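Local coordinates for protein TIR domain-containing adapter molecule 1 (Homo sapiens, PDB 4BSX) that serves as an adaptor in Toll-like receptor signalling that leads to interferon-beta induction, this part being its helical N-terminal domain, at residues 95-100 and 136-141; 35-38 and 42-45; 119-124 and 140-145; 76-81 and 88-93. The protein carries 2 engineered substitutions. One frame throughout, in Å; residues are numbered along the deposited sequence.

Contact 1. Residues 95-100 and 136-141; sequences VSWAVA and LGELQD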
loop_
_atom_site.group_PDB
_atom_site.type_symbol
_atom_site.label_atom_id
_atom_site.label_comp_id
_atom_site.label_asym_id
_atom_site.label_seq_id
_atom_site.Cartn_x
_atom_site.Cartn_y
_atom_site.Cartn_z
ATOM N N VAL A 95 -1.700 6.105 -7.295
ATOM C CA VAL A 95 -1.481 5.176 -6.188
ATOM C C VAL A 95 -1.931 3.745 -6.529
ATOM O O VAL A 95 -1.910 2.871 -5.682
ATOM C CB VAL A 95 -2.179 5.662 -4.858
ATOM C CG1 VAL A 95 -1.733 7.073 -4.504
ATOM C CG2 VAL A 95 -3.728 5.497 -4.917
ATOM N N SER A 96 -2.332 3.487 -7.765
ATOM C CA SER A 96 -3.096 2.273 -8.044
ATOM C C SER A 96 -2.254 0.991 -7.866
ATOM O O SER A 96 -2.769 -0.044 -7.419
ATOM C CB SER A 96 -3.693 2.355 -9.448
ATOM O OG SER A 96 -2.660 2.323 -10.430
ATOM N N TRP A 97 -0.955 1.084 -8.152
ATOM C CA TRP A 97 -0.059 -0.070 -8.132
ATOM C C TRP A 97 0.267 -0.378 -6.668
ATOM O O TRP A 97 0.207 -1.507 -6.216
ATOM C CB TRP A 97 1.223 0.215 -8.938
ATOM C CG TRP A 97 2.058 -1.024 -9.280
ATOM C CD1 TRP A 97 1.985 -2.258 -8.698
ATOM C CD2 TRP A 97 3.068 -1.126 -10.298
ATOM N NE1 TRP A 97 2.889 -3.120 -9.286
ATOM C CE2 TRP A 97 3.567 -2.449 -10.267
ATOM C CE3 TRP A 97 3.599 -0.227 -11.233
ATOM C CZ2 TRP A 97 4.580 -2.893 -11.135
ATOM C CZ3 TRP A 97 4.613 -0.660 -12.078
ATOM C CH2 TRP A 97 5.083 -1.984 -12.034
ATOM N N ALA A 98 0.629 0.667 -5.946
ATOM C CA ALA A 98 0.829 0.596 -4.522
ATOM C C ALA A 98 -0.407 0.014 -3.854
ATOM O O ALA A 98 -0.327 -0.878 -3.013
ATOM C CB ALA A 98 1.110 1.988 -3.988
ATOM N N VAL A 99 -1.571 0.517 -4.232
ATOM C CA VAL A 99 -2.811 0.013 -3.655
ATOM C C VAL A 99 -2.992 -1.488 -3.968
ATOM O O VAL A 99 -3.287 -2.264 -3.056
ATOM C CB VAL A 99 -4.027 0.897 -4.031
ATOM C CG1 VAL A 99 -5.357 0.185 -3.749
ATOM C CG2 VAL A 99 -3.970 2.230 -3.267
ATOM N N ALA A 100 -2.815 -1.905 -5.223
ATOM C CA ALA A 100 -2.800 -3.351 -5.564
ATOM C C ALA A 100 -1.859 -4.220 -4.653
ATOM O O ALA A 100 -2.217 -5.311 -4.193
ATOM C CB ALA A 100 -2.391 -3.517 -7.035
ATOM N N LEU A 136 4.140 -1.188 -17.971
ATOM C CA LEU A 136 2.876 -1.928 -18.019
ATOM C C LEU A 136 3.050 -3.443 -18.011
ATOM O O LEU A 136 2.303 -4.117 -17.303
ATOM C CB LEU A 136 2.048 -1.553 -19.236
ATOM C CG LEU A 136 0.695 -2.278 -19.337
ATOM C CD1 LEU A 136 -0.215 -1.902 -18.175
ATOM C CD2 LEU A 136 0.055 -1.923 -20.673
ATOM N N GLY A 137 3.951 -3.965 -18.857
ATOM C CA GLY A 137 4.202 -5.401 -18.940
ATOM C C GLY A 137 4.582 -5.976 -17.557
ATOM O O GLY A 137 4.072 -6.998 -17.111
ATOM N N GLU A 138 5.506 -5.288 -16.895
ATOM C CA GLU A 138 5.919 -5.607 -15.536
ATOM C C GLU A 138 4.750 -5.811 -14.600
ATOM O O GLU A 138 4.708 -6.803 -13.852
ATOM C CB GLU A 138 6.821 -4.493 -14.985
ATOM C CG GLU A 138 7.196 -4.724 -13.539
ATOM C CD GLU A 138 8.241 -3.750 -13.070
ATOM O OE1 GLU A 138 8.678 -2.941 -13.899
ATOM O OE2 GLU A 138 8.631 -3.806 -11.888
ATOM N N LEU A 139 3.816 -4.857 -14.640
ATOM C CA LEU A 139 2.661 -4.855 -13.754
ATOM C C LEU A 139 1.720 -6.013 -14.057
ATOM O O LEU A 139 1.187 -6.664 -13.121
ATOM C CB LEU A 139 1.910 -3.531 -13.878
ATOM C CG LEU A 139 0.504 -3.476 -13.249
ATOM C CD1 LEU A 139 0.571 -3.753 -11.763
ATOM C CD2 LEU A 139 -0.086 -2.147 -13.485
ATOM N N GLN A 140 1.528 -6.256 -15.358
ATOM C CA GLN A 140 0.670 -7.309 -15.858
ATOM C C GLN A 140 1.256 -8.642 -15.439
ATOM O O GLN A 140 0.501 -9.545 -15.079
ATOM C CB GLN A 140 0.588 -7.272 -17.388
ATOM C CG GLN A 140 -0.316 -6.191 -18.000
ATOM C CD GLN A 140 -0.107 -6.089 -19.540
ATOM O OE1 GLN A 140 0.960 -6.439 -20.056
ATOM N NE2 GLN A 140 -1.111 -5.615 -20.255
ATOM N N ASP A 141 2.588 -8.777 -15.507
ATOM C CA ASP A 141 3.273 -9.997 -15.030
ATOM C C ASP A 141 2.985 -10.212 -13.552
ATOM O O ASP A 141 2.519 -11.287 -13.129
ATOM C CB ASP A 141 4.784 -9.909 -15.248
ATOM C CG ASP A 141 5.179 -10.091 -16.705
ATOM O OD1 ASP A 141 4.364 -10.698 -17.453
ATOM O OD2 ASP A 141 6.296 -9.621 -17.086
#
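Leu139 lays its CD1 methyl on one face of the Trp97 indole. The methyl stands 3.5 Å from the centroid of the five-membered ring, only 14° off the ring normal, which makes this a true CH-pi contact; NE1 is the ring atom nearest to it. CB of the same leucine continues the contact onto the six-membered ring, 3.9 Å from Trp97 CZ2. At the far edge Glu138 takes over: its CG, in the indole plane, and its carboxylate carbon CD each come to 3.8 Å from Trp97 CH2, the carboxylate standing upright to the ring at 82° rather than stacked on it. With CG anti to the backbone N (chi1 -165°), Trp97 throws its ring out from helix 96-108 and across to the other helix. No hydrogen bond links the two segments. The polar ends have other mates: Trp97 NE1 donates to Glu142 OE2, one turn further along helix 136-147, and Glu138 OE2 pairs with Arg135. Without the indole, as with an alanine here, a gap is likely to open beside Leu139 CD1 and Glu142 to lose an N-H donor. The indole thus spans two helices that are not consecutive in the chain, 96-108 and 136-147, while helix 114-130 packs against both through Ser96 and Ala100 on one and Leu136 on the other.

Contact 2. Residues 35-38 and 42-45; sequences TPRP and GQDL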
loop_
_atom_site.group_PDB
_atom_site.type_symbol
_atom_site.label_atom_id
_atom_site.label_comp_id
_atom_site.label_asym_id
_atom_site.label_seq_id
_atom_site.Cartn_x
_atom_site.Cartn_y
_atom_site.Cartn_z
ATOM N N THR A 35 10.199 -6.933 9.270
ATOM C CA THR A 35 11.355 -7.605 8.659
ATOM C C THR A 35 10.983 -8.133 7.282
ATOM O O THR A 35 9.959 -8.809 7.135
ATOM C CB THR A 35 11.867 -8.816 9.508
ATOM O OG1 THR A 35 10.870 -9.851 9.548
ATOM C CG2 THR A 35 12.253 -8.389 10.945
ATOM N N PRO A 36 11.856 -7.889 6.278
ATOM C CA PRO A 36 11.514 -8.098 4.858
ATOM C C PRO A 36 11.341 -9.557 4.422
ATOM O O PRO A 36 11.934 -10.461 5.029
ATOM C CB PRO A 36 12.703 -7.461 4.107
ATOM C CG PRO A 36 13.546 -6.762 5.171
ATOM C CD PRO A 36 13.263 -7.465 6.439
ATOM N N ARG A 37 10.522 -9.758 3.381
ATOM C CA ARG A 37 10.361 -11.052 2.724
ATOM C C ARG A 37 10.550 -10.860 1.244
ATOM O O ARG A 37 10.314 -9.778 0.716
ATOM C CB ARG A 37 8.958 -11.610 2.896
ATOM C CG ARG A 37 8.423 -11.331 4.230
ATOM C CD ARG A 37 8.961 -12.314 5.240
ATOM N NE ARG A 37 8.934 -11.598 6.490
ATOM C CZ ARG A 37 8.046 -11.850 7.439
ATOM N NH1 ARG A 37 7.114 -12.803 7.291
ATOM N NH2 ARG A 37 8.084 -11.125 8.550
ATOM N N PRO A 38 10.921 -11.939 0.555
ATOM C CA PRO A 38 10.961 -11.993 -0.909
ATOM C C PRO A 38 9.565 -12.006 -1.509
ATOM O O PRO A 38 8.762 -12.845 -1.087
ATOM C CB PRO A 38 11.657 -13.343 -1.180
ATOM C CG PRO A 38 12.344 -13.713 0.124
ATOM C CD PRO A 38 11.471 -13.161 1.175
ATOM N N GLY A 42 5.668 -3.520 -0.965
ATOM C CA GLY A 42 4.603 -2.817 -0.264
ATOM C C GLY A 42 4.582 -3.037 1.241
ATOM O O GLY A 42 3.950 -2.253 1.964
ATOM N N GLN A 43 5.280 -4.080 1.702
ATOM C CA GLN A 43 5.322 -4.460 3.114
ATOM C C GLN A 43 5.723 -3.296 3.957
ATOM O O GLN A 43 5.171 -3.097 5.032
ATOM C CB GLN A 43 6.374 -5.549 3.372
ATOM C CG GLN A 43 6.002 -6.949 2.979
ATOM C CD GLN A 43 6.742 -8.023 3.791
ATOM O OE1 GLN A 43 6.211 -9.112 4.019
ATOM N NE2 GLN A 43 7.965 -7.715 4.228
ATOM N N ASP A 44 6.756 -2.585 3.498
ATOM C CA ASP A 44 7.316 -1.491 4.289
ATOM C C ASP A 44 6.261 -0.381 4.461
ATOM O O ASP A 44 6.086 0.143 5.550
ATOM C CB ASP A 44 8.597 -0.940 3.660
ATOM C CG ASP A 44 9.811 -1.803 3.944
ATOM O OD1 ASP A 44 9.754 -2.624 4.884
ATOM O OD2 ASP A 44 10.828 -1.638 3.237
ATOM N N LEU A 45 5.548 -0.051 3.393
ATOM C CA LEU A 45 4.540 0.998 3.442
ATOM C C LEU A 45 3.400 0.493 4.342
ATOM O O LEU A 45 2.946 1.214 5.233
ATOM C CB LEU A 45 4.035 1.343 2.014
ATOM C CG LEU A 45 2.858 2.330 1.870
ATOM C CD1 LEU A 45 3.262 3.673 2.434
ATOM C CD2 LEU A 45 2.344 2.500 0.407
#
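Arg37 and Gln43 cross at about a right angle, the guanidinium and amide planes standing 82° apart. The touching is done by the stem of the arginine and not by its charged end: the terminal amide of Gln43 comes up against Arg37 CG, with Gln43 CD 3.7 Å from it. The same amide end also lies against Pro36 CA. Its two ends may well be interchanged, but the packing against Arg37 CG does not depend on which is which. The guanidinium meanwhile folds back on its own segment. A bend at chi2 (-80°) turns the arginine chain toward Thr35, whose carbonyl O accepts from both Arg37 NE, at 3.0 Å, and Arg37 NH2; these donors come from the same face of the carbonyl plane. Arg37 NH2 also donates to Thr35 OG1, at 3.2 Å, giving a side-on grip that ties the arginine head back to Thr35 along an extended loop. Gln43, buried, is the first residue of helix 43-53, right after the N-cap Gly42. The contact therefore lays the connection from helix 23-33 against the start of the next helix, whose Leu45 packs on Val72 and Val76 of helix 71-79.

Contact 3. Residues 119-124 and 140-145; sequences VAYQEA and QDEARN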
loop_
_atom_site.group_PDB
_atom_site.type_symbol
_atom_site.label_atom_id
_atom_site.label_comp_id
_atom_site.label_asym_id
_atom_site.label_seq_id
_atom_site.Cartn_x
_atom_site.Cartn_y
_atom_site.Cartn_z
ATOM N N VAL A 119 -9.546 -6.759 -8.259
ATOM C CA VAL A 119 -10.068 -5.477 -8.706
ATOM C C VAL A 119 -8.956 -4.425 -8.671
ATOM O O VAL A 119 -8.795 -3.675 -9.630
ATOM C CB VAL A 119 -11.240 -5.026 -7.831
ATOM C CG1 VAL A 119 -11.631 -3.577 -8.135
ATOM C CG2 VAL A 119 -12.416 -5.956 -8.032
ATOM N N ALA A 120 -8.170 -4.382 -7.592
ATOM C CA ALA A 120 -7.030 -3.438 -7.505
ATOM C C ALA A 120 -5.942 -3.633 -8.613
ATOM O O ALA A 120 -5.484 -2.648 -9.216
ATOM C CB ALA A 120 -6.409 -3.465 -6.073
ATOM N N TYR A 121 -5.547 -4.878 -8.905
ATOM C CA TYR A 121 -4.597 -5.097 -9.989
ATOM C C TYR A 121 -5.193 -4.615 -11.337
ATOM O O TYR A 121 -4.521 -3.986 -12.136
ATOM C CB TYR A 121 -4.060 -6.543 -10.018
ATOM C CG TYR A 121 -2.786 -6.664 -9.154
ATOM C CD1 TYR A 121 -1.662 -6.014 -9.515
ATOM C CD2 TYR A 121 -2.768 -7.338 -7.942
ATOM C CE1 TYR A 121 -0.554 -6.037 -8.779
ATOM C CE2 TYR A 121 -1.623 -7.371 -7.178
ATOM C CZ TYR A 121 -0.516 -6.708 -7.615
ATOM O OH TYR A 121 0.695 -6.701 -6.947
ATOM N N GLN A 122 -6.464 -4.870 -11.560
ATOM C CA GLN A 122 -7.095 -4.434 -12.775
ATOM C C GLN A 122 -7.016 -2.923 -12.906
ATOM O O GLN A 122 -6.486 -2.433 -13.889
ATOM C CB GLN A 122 -8.553 -4.888 -12.793
ATOM C CG GLN A 122 -8.710 -6.376 -12.910
ATOM C CD GLN A 122 -10.155 -6.777 -12.946
ATOM O OE1 GLN A 122 -10.959 -6.315 -12.127
ATOM N NE2 GLN A 122 -10.511 -7.614 -13.910
ATOM N N GLU A 123 -7.543 -2.190 -11.928
ATOM C CA GLU A 123 -7.517 -0.742 -11.972
ATOM C C GLU A 123 -6.107 -0.248 -12.204
ATOM O O GLU A 123 -5.905 0.753 -12.873
ATOM C CB GLU A 123 -8.112 -0.119 -10.677
ATOM C CG GLU A 123 -9.613 -0.372 -10.566
ATOM C CD GLU A 123 -10.217 0.072 -9.236
ATOM O OE1 GLU A 123 -9.483 0.671 -8.420
ATOM O OE2 GLU A 123 -11.430 -0.179 -9.003
ATOM N N ALA A 124 -5.125 -0.921 -11.633
ATOM C CA ALA A 124 -3.750 -0.480 -11.820
ATOM C C ALA A 124 -3.410 -0.668 -13.278
ATOM O O ALA A 124 -2.671 0.112 -13.856
ATOM C CB ALA A 124 -2.796 -1.296 -10.962
ATOM N N GLN A 140 1.528 -6.256 -15.358
ATOM C CA GLN A 140 0.670 -7.309 -15.858
ATOM C C GLN A 140 1.256 -8.642 -15.439
ATOM O O GLN A 140 0.501 -9.545 -15.079
ATOM C CB GLN A 140 0.588 -7.272 -17.388
ATOM C CG GLN A 140 -0.316 -6.191 -18.000
ATOM C CD GLN A 140 -0.107 -6.089 -19.540
ATOM O OE1 GLN A 140 0.960 -6.439 -20.056
ATOM N NE2 GLN A 140 -1.111 -5.615 -20.255
ATOM N N ASP A 141 2.588 -8.777 -15.507
ATOM C CA ASP A 141 3.273 -9.997 -15.030
ATOM C C ASP A 141 2.985 -10.212 -13.552
ATOM O O ASP A 141 2.519 -11.287 -13.129
ATOM C CB ASP A 141 4.784 -9.909 -15.248
ATOM C CG ASP A 141 5.179 -10.091 -16.705
ATOM O OD1 ASP A 141 4.364 -10.698 -17.453
ATOM O OD2 ASP A 141 6.296 -9.621 -17.086
ATOM N N GLU A 142 3.262 -9.183 -12.761
ATOM C CA GLU A 142 2.903 -9.185 -11.332
ATOM C C GLU A 142 1.414 -9.461 -11.087
ATOM O O GLU A 142 1.032 -10.223 -10.226
ATOM C CB GLU A 142 3.307 -7.854 -10.703
ATOM C CG GLU A 142 2.808 -7.664 -9.299
ATOM C CD GLU A 142 3.363 -6.409 -8.697
ATOM O OE1 GLU A 142 4.462 -6.029 -9.165
ATOM O OE2 GLU A 142 2.688 -5.815 -7.789
ATOM N N ALA A 143 0.550 -8.860 -11.858
ATOM C CA ALA A 143 -0.855 -9.075 -11.613
ATOM C C ALA A 143 -1.183 -10.541 -11.813
ATOM O O ALA A 143 -1.945 -11.110 -11.041
ATOM C CB ALA A 143 -1.721 -8.184 -12.531
ATOM N N ARG A 144 -0.636 -11.145 -12.870
ATOM C CA ARG A 144 -1.000 -12.504 -13.265
ATOM C C ARG A 144 -0.560 -13.481 -12.183
ATOM O O ARG A 144 -1.289 -14.405 -11.818
ATOM C CB ARG A 144 -0.357 -12.872 -14.601
ATOM C CG ARG A 144 -0.692 -14.280 -15.123
ATOM C CD ARG A 144 -0.004 -14.574 -16.475
ATOM N NE ARG A 144 1.463 -14.563 -16.385
ATOM C CZ ARG A 144 2.217 -15.618 -16.059
ATOM N NH1 ARG A 144 1.664 -16.795 -15.776
ATOM N NH2 ARG A 144 3.545 -15.497 -16.007
ATOM N N ASN A 145 0.640 -13.233 -11.680
ATOM C CA ASN A 145 1.263 -14.043 -10.650
ATOM C C ASN A 145 0.584 -13.939 -9.290
ATOM O O ASN A 145 0.483 -14.932 -8.574
ATOM C CB ASN A 145 2.726 -13.610 -10.511
ATOM C CG ASN A 145 3.483 -14.413 -9.488
ATOM O OD1 ASN A 145 3.506 -14.067 -8.308
ATOM N ND2 ASN A 145 4.141 -15.489 -9.944
#
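Tyr121 and Glu142 make the polar half of this contact, the phenol OH donating to Glu142 OE2. The modelled separation of Tyr121 OH from Glu142 OE2, 2.3 Å, is too short to be taken literally, so its length is doubtful. The oxygen sits at the edge of the ring, in its plane, and the carboxylate is turned 75° to that plane. Glu142 gets there by a long reach: CG is anti to the backbone N (chi1 171°) and the chain stays extended beyond it. Two further partners share this carboxylate, Trp97 NE1 as another donor to OE2 and Arg101 in a salt bridge with OE1; the positive charge of Arg101 would probably favour the ionised form. The apolar half belongs to Ala143. Its CA lies over one face of the Tyr121 ring, 4.1 Å from the centroid and 24° off the normal, a CH-pi contact displaced toward the rim. Ala143 CB then meets the near side of the ring, 3.7 Å from Tyr121 CD1. The small alanine is consistent with the close approach of the helices, Tyr121 CA to Ala143 CA being 5.7 Å. Consecutive helices running roughly antiparallel, 114-130 and 136-147, with a small residue against an aromatic ring, fit an all-helical domain with the reported resemblance to IFIT proteins, which are built of tetratricopeptide repeats.

Contact 4. Residues 76-81 and 88-93; sequences VARQWA and DPEEPP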
loop_
_atom_site.group_PDB
_atom_site.type_symbol
_atom_site.label_atom_id
_atom_site.label_comp_id
_atom_site.label_asym_id
_atom_site.label_seq_id
_atom_site.Cartn_x
_atom_site.Cartn_y
_atom_site.Cartn_z
ATOM N N VAL A 76 1.524 9.471 1.766
ATOM C CA VAL A 76 1.109 8.914 3.067
ATOM C C VAL A 76 1.706 9.688 4.252
ATOM O O VAL A 76 1.016 9.994 5.213
ATOM C CB VAL A 76 1.410 7.405 3.170
ATOM C CG1 VAL A 76 1.221 6.926 4.609
ATOM C CG2 VAL A 76 0.497 6.630 2.223
ATOM N N ALA A 77 2.963 10.067 4.172
ATOM C CA ALA A 77 3.559 10.830 5.252
ATOM C C ALA A 77 2.801 12.139 5.468
ATOM O O ALA A 77 2.546 12.555 6.604
ATOM C CB ALA A 77 5.030 11.132 4.922
ATOM N N ARG A 78 2.469 12.805 4.363
ATOM C CA ARG A 78 1.875 14.117 4.424
ATOM C C ARG A 78 0.426 14.062 4.797
ATOM O O ARG A 78 -0.003 14.782 5.667
ATOM C CB ARG A 78 2.020 14.834 3.082
ATOM C CG ARG A 78 3.418 15.273 2.799
ATOM C CD ARG A 78 3.643 15.435 1.299
ATOM N NE ARG A 78 5.062 15.584 1.023
ATOM C CZ ARG A 78 5.601 15.552 -0.187
ATOM N NH1 ARG A 78 4.833 15.388 -1.260
ATOM N NH2 ARG A 78 6.908 15.715 -0.319
ATOM N N GLN A 79 -0.339 13.216 4.137
ATOM C CA GLN A 79 -1.772 13.294 4.303
ATOM C C GLN A 79 -2.339 12.372 5.366
ATOM O O GLN A 79 -3.478 12.562 5.748
ATOM C CB GLN A 79 -2.448 13.055 2.946
ATOM C CG GLN A 79 -2.053 14.136 1.949
ATOM C CD GLN A 79 -2.727 14.023 0.625
ATOM O OE1 GLN A 79 -3.420 13.064 0.348
ATOM N NE2 GLN A 79 -2.519 15.021 -0.214
ATOM N N TRP A 80 -1.563 11.376 5.825
ATOM C CA TRP A 80 -2.017 10.487 6.903
ATOM C C TRP A 80 -1.128 10.526 8.152
ATOM O O TRP A 80 -1.543 10.110 9.236
ATOM C CB TRP A 80 -2.146 9.041 6.407
ATOM C CG TRP A 80 -3.480 8.686 5.723
ATOM C CD1 TRP A 80 -4.630 8.179 6.306
ATOM C CD2 TRP A 80 -3.767 8.828 4.342
ATOM N NE1 TRP A 80 -5.607 7.996 5.338
ATOM C CE2 TRP A 80 -5.089 8.384 4.130
ATOM C CE3 TRP A 80 -3.022 9.270 3.252
ATOM C CZ2 TRP A 80 -5.664 8.373 2.879
ATOM C CZ3 TRP A 80 -3.601 9.277 2.010
ATOM C CH2 TRP A 80 -4.905 8.822 1.828
ATOM N N ALA A 81 0.100 11.003 8.005
ATOM C CA ALA A 81 1.053 11.072 9.125
ATOM C C ALA A 81 1.308 12.503 9.556
ATOM O O ALA A 81 2.017 12.726 10.531
ATOM C CB ALA A 81 2.362 10.472 8.725
ATOM N N ASP A 88 9.025 22.035 -2.894
ATOM C CA ASP A 88 8.010 22.675 -3.711
ATOM C C ASP A 88 6.881 21.704 -3.903
ATOM O O ASP A 88 7.131 20.492 -3.951
ATOM C CB ASP A 88 8.565 23.057 -5.076
ATOM C CG ASP A 88 9.548 24.198 -5.002
ATOM O OD1 ASP A 88 9.087 25.328 -4.706
ATOM O OD2 ASP A 88 10.762 23.957 -5.242
ATOM N N PRO A 89 5.639 22.224 -4.002
ATOM C CA PRO A 89 4.477 21.398 -4.327
ATOM C C PRO A 89 4.793 20.382 -5.409
ATOM O O PRO A 89 5.394 20.732 -6.432
ATOM C CB PRO A 89 3.478 22.418 -4.858
ATOM C CG PRO A 89 3.749 23.609 -4.040
ATOM C CD PRO A 89 5.248 23.625 -3.784
ATOM N N GLU A 90 4.416 19.132 -5.166
ATOM C CA GLU A 90 4.350 18.159 -6.239
ATOM C C GLU A 90 2.904 17.724 -6.367
ATOM O O GLU A 90 2.141 17.771 -5.404
ATOM C CB GLU A 90 5.287 16.961 -5.998
ATOM C CG GLU A 90 4.989 16.159 -4.756
ATOM C CD GLU A 90 5.795 14.844 -4.663
ATOM O OE1 GLU A 90 5.732 13.997 -5.577
ATOM O OE2 GLU A 90 6.462 14.661 -3.636
ATOM N N GLU A 91 2.539 17.306 -7.567
ATOM C CA GLU A 91 1.202 16.829 -7.839
ATOM C C GLU A 91 1.070 15.411 -7.281
ATOM O O GLU A 91 2.055 14.653 -7.295
ATOM C CB GLU A 91 0.953 16.868 -9.352
ATOM C CG GLU A 91 1.276 18.243 -10.024
ATOM C CD GLU A 91 0.986 18.221 -11.516
ATOM O OE1 GLU A 91 0.056 17.475 -11.894
ATOM O OE2 GLU A 91 1.673 18.927 -12.310
ATOM N N PRO A 92 -0.132 15.057 -6.772
ATOM C CA PRO A 92 -0.402 13.755 -6.138
ATOM C C PRO A 92 -0.064 12.645 -7.096
ATOM O O PRO A 92 -0.373 12.817 -8.277
ATOM C CB PRO A 92 -1.919 13.757 -5.935
ATOM C CG PRO A 92 -2.322 15.190 -5.971
ATOM C CD PRO A 92 -1.347 15.886 -6.855
ATOM N N PRO A 93 0.519 11.530 -6.606
ATOM C CA PRO A 93 0.896 10.409 -7.468
ATOM C C PRO A 93 -0.300 9.481 -7.710
ATOM O O PRO A 93 -1.261 9.426 -6.923
ATOM C CB PRO A 93 1.928 9.696 -6.624
ATOM C CG PRO A 93 1.363 9.830 -5.251
ATOM C CD PRO A 93 0.713 11.179 -5.192
HETATM O O HOH W 1 8.304 16.129 -3.062
#
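Arg78 NH1 donates to Glu90 OE2 across 3.0 Å, with an N-H...acceptor angle of 156°, and the two opposite charges make this a salt bridge. The carboxylate oxygen lies near the guanidinium plane, at the edge of the group, but from the glutamate's side the donor arrives well above the carboxylate plane, 43° out of it. The flat groups are turned 68° to each other, and a single oxygen is gripped instead of a two-pronged pairing. A water beside it accepts from Arg78 NH2 at 3.1 Å; its link on to Glu90 OE2 is very short as modelled and of doubtful length. Glu90 OE2 also pairs with Arg74 NE, one turn earlier on helix 71-79, and OE1 has a hydrogen-bond partner just beyond the segments. The arginine chain runs extended from CG to NE, which carries the charge out to the loop. A methionine in place of Arg78 would probably leave Glu90 with Arg74 as its main positive partner and the water without one of its donors. With two arginines of one helix drawn to one surface carboxylate, the loop at Glu90 is held by charge and water, while Pro93 adds apolar packing on helix 71-79.

Contacts 1 and 3 belong together: their centres lie 6 Å apart, both use helix 136-147, and helices 96-108, 114-130 and 136-147 meet there in one cluster. Both are partly buried and put an aliphatic carbon over an aromatic face; contact 3 adds a hydrogen bond of its own, while contact 1 sends its indole N-H to Glu142 of contact 3. Contact 2, also partly buried, instead lays a loop on the helix that follows it, largely through an amide and an arginine stem. Contact 4 is a surface contact, about 25 Å from contact 3 between centres, and depends on charge and water. Contacts 2 and 4 meet through apolar packing of Leu45 against Val76.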